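Local coordinates for HpcE (PDB 1WZO), which probably isomerises 2-hydroxyhepta-2,4-diene-1,7-dioate in the breakdown of aromatic compounds, as a member of the fumarylacetoacetate hydrolase family, at residues P68-K73 with E197-F202; V111-A116 with S191-L196. All blocks are in the same frame, centred on the assembly; numbering follows the deposited sequence.

Contact 1. Residues P68-K73 with E197-F202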
loop_
_atom_site.group_PDB
_atom_site.type_symbol
_atom_site.label_atom_id
_atom_site.label_comp_id
_atom_site.label_asym_id
_atom_site.label_seq_id
_atom_site.Cartn_x
_atom_site.Cartn_y
_atom_site.Cartn_z
ATOM N N PRO B 68 29.907 -7.570 -6.543
ATOM C CA PRO B 68 28.747 -7.923 -7.367
ATOM C C PRO B 68 28.291 -6.753 -8.229
ATOM O O PRO B 68 28.195 -5.626 -7.746
ATOM C CB PRO B 68 27.692 -8.312 -6.330
ATOM C CG PRO B 68 28.500 -8.805 -5.183
ATOM C CD PRO B 68 29.631 -7.812 -5.118
ATOM N N ALA B 69 28.022 -7.029 -9.500
ATOM C CA ALA B 69 27.557 -6.011 -10.443
ATOM C C ALA B 69 26.031 -5.954 -10.349
ATOM O O ALA B 69 25.325 -6.597 -11.124
ATOM C CB ALA B 69 27.988 -6.381 -11.856
ATOM N N LEU B 70 25.540 -5.163 -9.403
ATOM C CA LEU B 70 24.109 -5.030 -9.145
ATOM C C LEU B 70 23.351 -4.114 -10.099
ATOM O O LEU B 70 23.888 -3.107 -10.572
ATOM C CB LEU B 70 23.896 -4.508 -7.722
ATOM C CG LEU B 70 24.553 -5.195 -6.524
ATOM C CD1 LEU B 70 24.353 -4.328 -5.291
ATOM C CD2 LEU B 70 23.938 -6.573 -6.313
ATOM N N PHE B 71 22.098 -4.471 -10.371
ATOM C CA PHE B 71 21.230 -3.663 -11.217
ATOM C C PHE B 71 19.787 -3.794 -10.744
ATOM O O PHE B 71 19.446 -4.689 -9.966
ATOM C CB PHE B 71 21.340 -4.040 -12.697
ATOM C CG PHE B 71 20.838 -5.415 -13.024
ATOM C CD1 PHE B 71 21.685 -6.514 -12.949
ATOM C CD2 PHE B 71 19.521 -5.607 -13.433
ATOM C CE1 PHE B 71 21.226 -7.787 -13.280
ATOM C CE2 PHE B 71 19.060 -6.875 -13.764
ATOM C CZ PHE B 71 19.918 -7.966 -13.687
ATOM N N TRP B 72 18.939 -2.905 -11.241
ATOM C CA TRP B 72 17.540 -2.854 -10.846
ATOM C C TRP B 72 16.549 -3.323 -11.903
ATOM O O TRP B 72 16.798 -3.197 -13.095
ATOM C CB TRP B 72 17.228 -1.403 -10.450
ATOM C CG TRP B 72 15.779 -1.051 -10.248
ATOM C CD1 TRP B 72 14.968 -1.455 -9.226
ATOM C CD2 TRP B 72 15.014 -0.126 -11.025
ATOM N NE1 TRP B 72 13.750 -0.829 -9.312
ATOM C CE2 TRP B 72 13.751 -0.006 -10.408
ATOM C CE3 TRP B 72 15.275 0.622 -12.182
ATOM C CZ2 TRP B 72 12.749 0.833 -10.907
ATOM C CZ3 TRP B 72 14.280 1.457 -12.679
ATOM C CH2 TRP B 72 13.031 1.555 -12.039
ATOM N N LYS B 73 15.432 -3.886 -11.446
ATOM C CA LYS B 73 14.343 -4.304 -12.323
ATOM C C LYS B 73 13.106 -3.631 -11.717
ATOM O O LYS B 73 12.773 -3.866 -10.551
ATOM C CB LYS B 73 14.150 -5.830 -12.331
ATOM C CG LYS B 73 15.251 -6.633 -13.029
ATOM C CD LYS B 73 15.191 -6.590 -14.570
ATOM C CE LYS B 73 14.084 -7.480 -15.151
ATOM N NZ LYS B 73 14.315 -7.815 -16.610
ATOM N N GLU B 197 24.606 -10.220 1.980
ATOM C CA GLU B 197 25.512 -9.559 2.913
ATOM C C GLU B 197 26.027 -8.281 2.253
ATOM O O GLU B 197 26.042 -7.213 2.864
ATOM C CB GLU B 197 26.705 -10.463 3.236
ATOM C CG GLU B 197 27.775 -9.805 4.094
ATOM C CD GLU B 197 28.991 -10.700 4.278
ATOM O OE1 GLU B 197 29.653 -11.010 3.270
ATOM O OE2 GLU B 197 29.281 -11.100 5.425
ATOM N N PHE B 198 26.448 -8.411 1.000
ATOM C CA PHE B 198 26.979 -7.280 0.246
ATOM C C PHE B 198 25.962 -6.150 0.146
ATOM O O PHE B 198 26.289 -4.985 0.385
ATOM C CB PHE B 198 27.379 -7.721 -1.163
ATOM C CG PHE B 198 27.921 -6.605 -2.017
ATOM C CD1 PHE B 198 29.205 -6.111 -1.808
ATOM C CD2 PHE B 198 27.130 -6.022 -3.004
ATOM C CE1 PHE B 198 29.697 -5.042 -2.567
ATOM C CE2 PHE B 198 27.612 -4.954 -3.770
ATOM C CZ PHE B 198 28.898 -4.466 -3.547
ATOM N N ILE B 199 24.730 -6.506 -0.208
ATOM C CA ILE B 199 23.662 -5.532 -0.372
ATOM C C ILE B 199 23.206 -4.912 0.936
ATOM O O ILE B 199 23.197 -3.682 1.070
ATOM C CB ILE B 199 22.443 -6.163 -1.091
ATOM C CG1 ILE B 199 22.862 -6.656 -2.479
ATOM C CG2 ILE B 199 21.302 -5.135 -1.198
ATOM C CD1 ILE B 199 21.819 -7.531 -3.181
ATOM N N SER B 200 22.851 -5.752 1.911
ATOM C CA SER B 200 22.364 -5.266 3.199
ATOM C C SER B 200 23.382 -4.446 3.971
ATOM O O SER B 200 23.039 -3.809 4.963
ATOM C CB SER B 200 21.879 -6.429 4.075
ATOM O OG SER B 200 22.959 -7.206 4.554
ATOM N N GLU B 201 24.631 -4.462 3.525
ATOM C CA GLU B 201 25.665 -3.688 4.192
ATOM C C GLU B 201 25.391 -2.186 4.065
ATOM O O GLU B 201 25.702 -1.419 4.976
ATOM C CB GLU B 201 27.046 -4.007 3.599
ATOM C CG GLU B 201 28.207 -3.282 4.296
ATOM C CD GLU B 201 28.536 -1.923 3.677
ATOM O OE1 GLU B 201 29.093 -1.064 4.397
ATOM O OE2 GLU B 201 28.260 -1.716 2.475
ATOM N N PHE B 202 24.793 -1.775 2.949
ATOM C CA PHE B 202 24.515 -0.358 2.703
ATOM C C PHE B 202 23.048 -0.051 2.388
ATOM O O PHE B 202 22.626 1.104 2.432
ATOM C CB PHE B 202 25.403 0.146 1.549
ATOM C CG PHE B 202 25.087 -0.482 0.212
ATOM C CD1 PHE B 202 24.034 -0.007 -0.570
ATOM C CD2 PHE B 202 25.825 -1.568 -0.254
ATOM C CE1 PHE B 202 23.724 -0.604 -1.793
ATOM C CE2 PHE B 202 25.526 -2.172 -1.476
ATOM C CZ PHE B 202 24.472 -1.692 -2.250
#
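At the N-terminal end of strand 69-73 of the FAH fold, Pro-68 and Leu-70 pack against Phe-198 and Ile-199 from the C-terminal part of helix 192-200, and Phe-202 just after it. The central element is a CH-pi contact: Pro-68 meets Phe-198 tip to tip, its CD 3.5 Å from the centroid of the Phe-198 ring and only 1° off the ring normal, so that all six ring carbons lie at nearly equal distance from that one methylene. Phe-198 CG is anti to the backbone N (chi1 179°), on the side of the strand. Leu-70 slides past the same ring and touches it at the edge, near its plane, with CD1 3.7 Å from Phe-198 CE2. The same methyl reaches the rim of a second aromatic, Leu-70 CD1 lying 4.0 Å from Phe-202 CZ, while Leu-70 CD2 sits 3.9 Å from Ile-199 CD1. An alanine in place of Phe-198 would probably open a gap beneath Pro-68 CD and take one wall away from Leu-70 CD1. Val-49 of the adjoining strand 46-50 also touches Pro-68 and Leu-70. Ile-143 and Arg-144 of a second subunit pack on Leu-70 and Phe-198 respectively. The arrangement is apolar helix-on-strand packing inside the FAH fold, reaching a subunit interface.

Contact 2. Residues V111-A116 with S191-L196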
loop_
_atom_site.group_PDB
_atom_site.type_symbol
_atom_site.label_atom_id
_atom_site.label_comp_id
_atom_site.label_asym_id
_atom_site.label_seq_id
_atom_site.Cartn_x
_atom_site.Cartn_y
_atom_site.Cartn_z
ATOM N N VAL B 111 23.736 -7.609 7.695
ATOM C CA VAL B 111 23.627 -9.021 8.046
ATOM C C VAL B 111 24.862 -9.740 7.528
ATOM O O VAL B 111 25.281 -9.523 6.391
ATOM C CB VAL B 111 22.371 -9.657 7.404
ATOM C CG1 VAL B 111 22.327 -11.160 7.693
ATOM C CG2 VAL B 111 21.126 -8.973 7.936
ATOM N N ARG B 112 25.460 -10.578 8.367
ATOM C CA ARG B 112 26.641 -11.328 7.961
ATOM C C ARG B 112 26.198 -12.499 7.091
ATOM O O ARG B 112 25.104 -13.024 7.264
ATOM C CB ARG B 112 27.387 -11.853 9.193
ATOM C CG ARG B 112 27.793 -10.771 10.180
ATOM C CD ARG B 112 28.169 -11.377 11.526
ATOM N NE ARG B 112 28.319 -10.356 12.558
ATOM C CZ ARG B 112 28.381 -10.611 13.862
ATOM N NH1 ARG B 112 28.305 -11.862 14.303
ATOM N NH2 ARG B 112 28.507 -9.612 14.730
ATOM N N ALA B 113 27.052 -12.908 6.161
ATOM C CA ALA B 113 26.739 -14.014 5.262
ATOM C C ALA B 113 26.290 -15.287 5.992
ATOM O O ALA B 113 25.335 -15.949 5.576
ATOM C CB ALA B 113 27.954 -14.318 4.380
ATOM N N LYS B 114 26.974 -15.626 7.082
ATOM C CA LYS B 114 26.641 -16.830 7.842
ATOM C C LYS B 114 25.208 -16.834 8.374
ATOM O O LYS B 114 24.646 -17.899 8.622
ATOM C CB LYS B 114 27.619 -17.015 9.010
ATOM C CG LYS B 114 27.469 -15.995 10.127
ATOM C CD LYS B 114 28.444 -16.270 11.269
ATOM C CE LYS B 114 28.439 -15.141 12.297
ATOM N NZ LYS B 114 27.105 -14.929 12.926
ATOM N N ASP B 115 24.622 -15.651 8.547
ATOM C CA ASP B 115 23.255 -15.535 9.061
ATOM C C ASP B 115 22.232 -15.133 8.000
ATOM O O ASP B 115 21.031 -15.119 8.275
ATOM C CB ASP B 115 23.175 -14.484 10.170
ATOM C CG ASP B 115 24.143 -14.741 11.303
ATOM O OD1 ASP B 115 24.144 -15.865 11.844
ATOM O OD2 ASP B 115 24.893 -13.806 11.661
ATOM N N ALA B 116 22.704 -14.808 6.801
ATOM C CA ALA B 116 21.827 -14.343 5.730
ATOM C C ALA B 116 20.630 -15.212 5.365
ATOM O O ALA B 116 19.508 -14.715 5.298
ATOM C CB ALA B 116 22.646 -14.048 4.479
ATOM N N SER B 191 27.462 -16.350 -3.709
ATOM C CA SER B 191 26.299 -17.085 -3.228
ATOM C C SER B 191 25.185 -16.142 -2.799
ATOM O O SER B 191 25.391 -14.932 -2.663
ATOM C CB SER B 191 26.684 -17.953 -2.035
ATOM O OG SER B 191 27.049 -17.151 -0.924
ATOM N N VAL B 192 24.001 -16.705 -2.589
ATOM C CA VAL B 192 22.863 -15.925 -2.136
ATOM C C VAL B 192 23.264 -15.230 -0.833
ATOM O O VAL B 192 23.033 -14.029 -0.653
ATOM C CB VAL B 192 21.648 -16.832 -1.868
ATOM C CG1 VAL B 192 20.536 -16.028 -1.221
ATOM C CG2 VAL B 192 21.178 -17.471 -3.172
ATOM N N ALA B 193 23.875 -15.988 0.075
ATOM C CA ALA B 193 24.310 -15.434 1.357
ATOM C C ALA B 193 25.298 -14.282 1.173
ATOM O O ALA B 193 25.180 -13.255 1.826
ATOM C CB ALA B 193 24.939 -16.528 2.219
ATOM N N GLU B 194 26.274 -14.450 0.288
ATOM C CA GLU B 194 27.250 -13.391 0.057
ATOM C C GLU B 194 26.614 -12.150 -0.572
ATOM O O GLU B 194 26.989 -11.019 -0.248
ATOM C CB GLU B 194 28.385 -13.900 -0.829
ATOM C CG GLU B 194 29.261 -14.952 -0.153
ATOM C CD GLU B 194 30.301 -15.509 -1.092
ATOM O OE1 GLU B 194 29.913 -15.988 -2.174
ATOM O OE2 GLU B 194 31.504 -15.466 -0.750
ATOM N N LEU B 195 25.658 -12.366 -1.472
ATOM C CA LEU B 195 24.967 -11.267 -2.139
ATOM C C LEU B 195 24.120 -10.458 -1.149
ATOM O O LEU B 195 24.140 -9.221 -1.167
ATOM C CB LEU B 195 24.083 -11.814 -3.272
ATOM C CG LEU B 195 24.830 -12.378 -4.487
ATOM C CD1 LEU B 195 23.862 -13.074 -5.425
ATOM C CD2 LEU B 195 25.549 -11.238 -5.214
ATOM N N LEU B 196 23.381 -11.145 -0.284
ATOM C CA LEU B 196 22.548 -10.455 0.699
ATOM C C LEU B 196 23.405 -9.709 1.721
ATOM O O LEU B 196 22.986 -8.686 2.271
ATOM C CB LEU B 196 21.621 -11.449 1.413
ATOM C CG LEU B 196 20.551 -12.122 0.546
ATOM C CD1 LEU B 196 19.850 -13.204 1.361
ATOM C CD2 LEU B 196 19.540 -11.085 0.050
#
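Ala-113 and Ala-116 meet Ala-193 through methyl groups and backbone, close enough to bring the alpha carbons of Ala-113 and Ala-193 to 4.8 Å. The methyl of Ala-193 rests on a carbonyl, its CB 3.4 Å from Ala-113 O, and the approach is returned from the other segment by Ala-116 CB, 3.8 Å from Ala-193 O. Ala-116 CB also lies 4.1 Å from Leu-196 CB, one turn further along. This is close small-residue packing between the short, weakly bonded helix 113-116 and the N-terminal part of helix 192-200, whose start is closed by a capping box. In that box Glu-194 N donates to Ser-191 OG (3.1 Å), and Ser-191 N donates to Glu-194 OE1 over 2.9 Å in a nearly straight bond, 172° at the hydrogen, using the anti lone pair of the carboxylate oxygen. The reciprocal pair holds the first turn, which carries Ala-193. Further out, Arg-64 forms a salt bridge with the same Glu-194 OE1, and Gln-167 OE1 accepts from Val-192 N, while Glu-197 OE2 probably accepts the N-H of Ala-113 at the beginning of the short helix.

Overall arrangement
Followed from the N terminus, the chain first passes through 68-73, then 111-116, and only much later enters helix 192-200, whose beginning, 191-196, closes contact 2 across 74 intervening residues. The next residues, 197-202, close contact 1 over 123, so the smaller loop is nested inside the larger. The principle is that one helix, 192-200, can serve two distant parts of a largely beta fold: its N-terminal part takes helix 113-116 and its C-terminal end, with the residues just after it, the start of strand 69-73. The contact centres are 11 Å apart, and besides the Glu-197 link a probable hydrogen bond between Val-111 N and Ser-200 OG joins them directly.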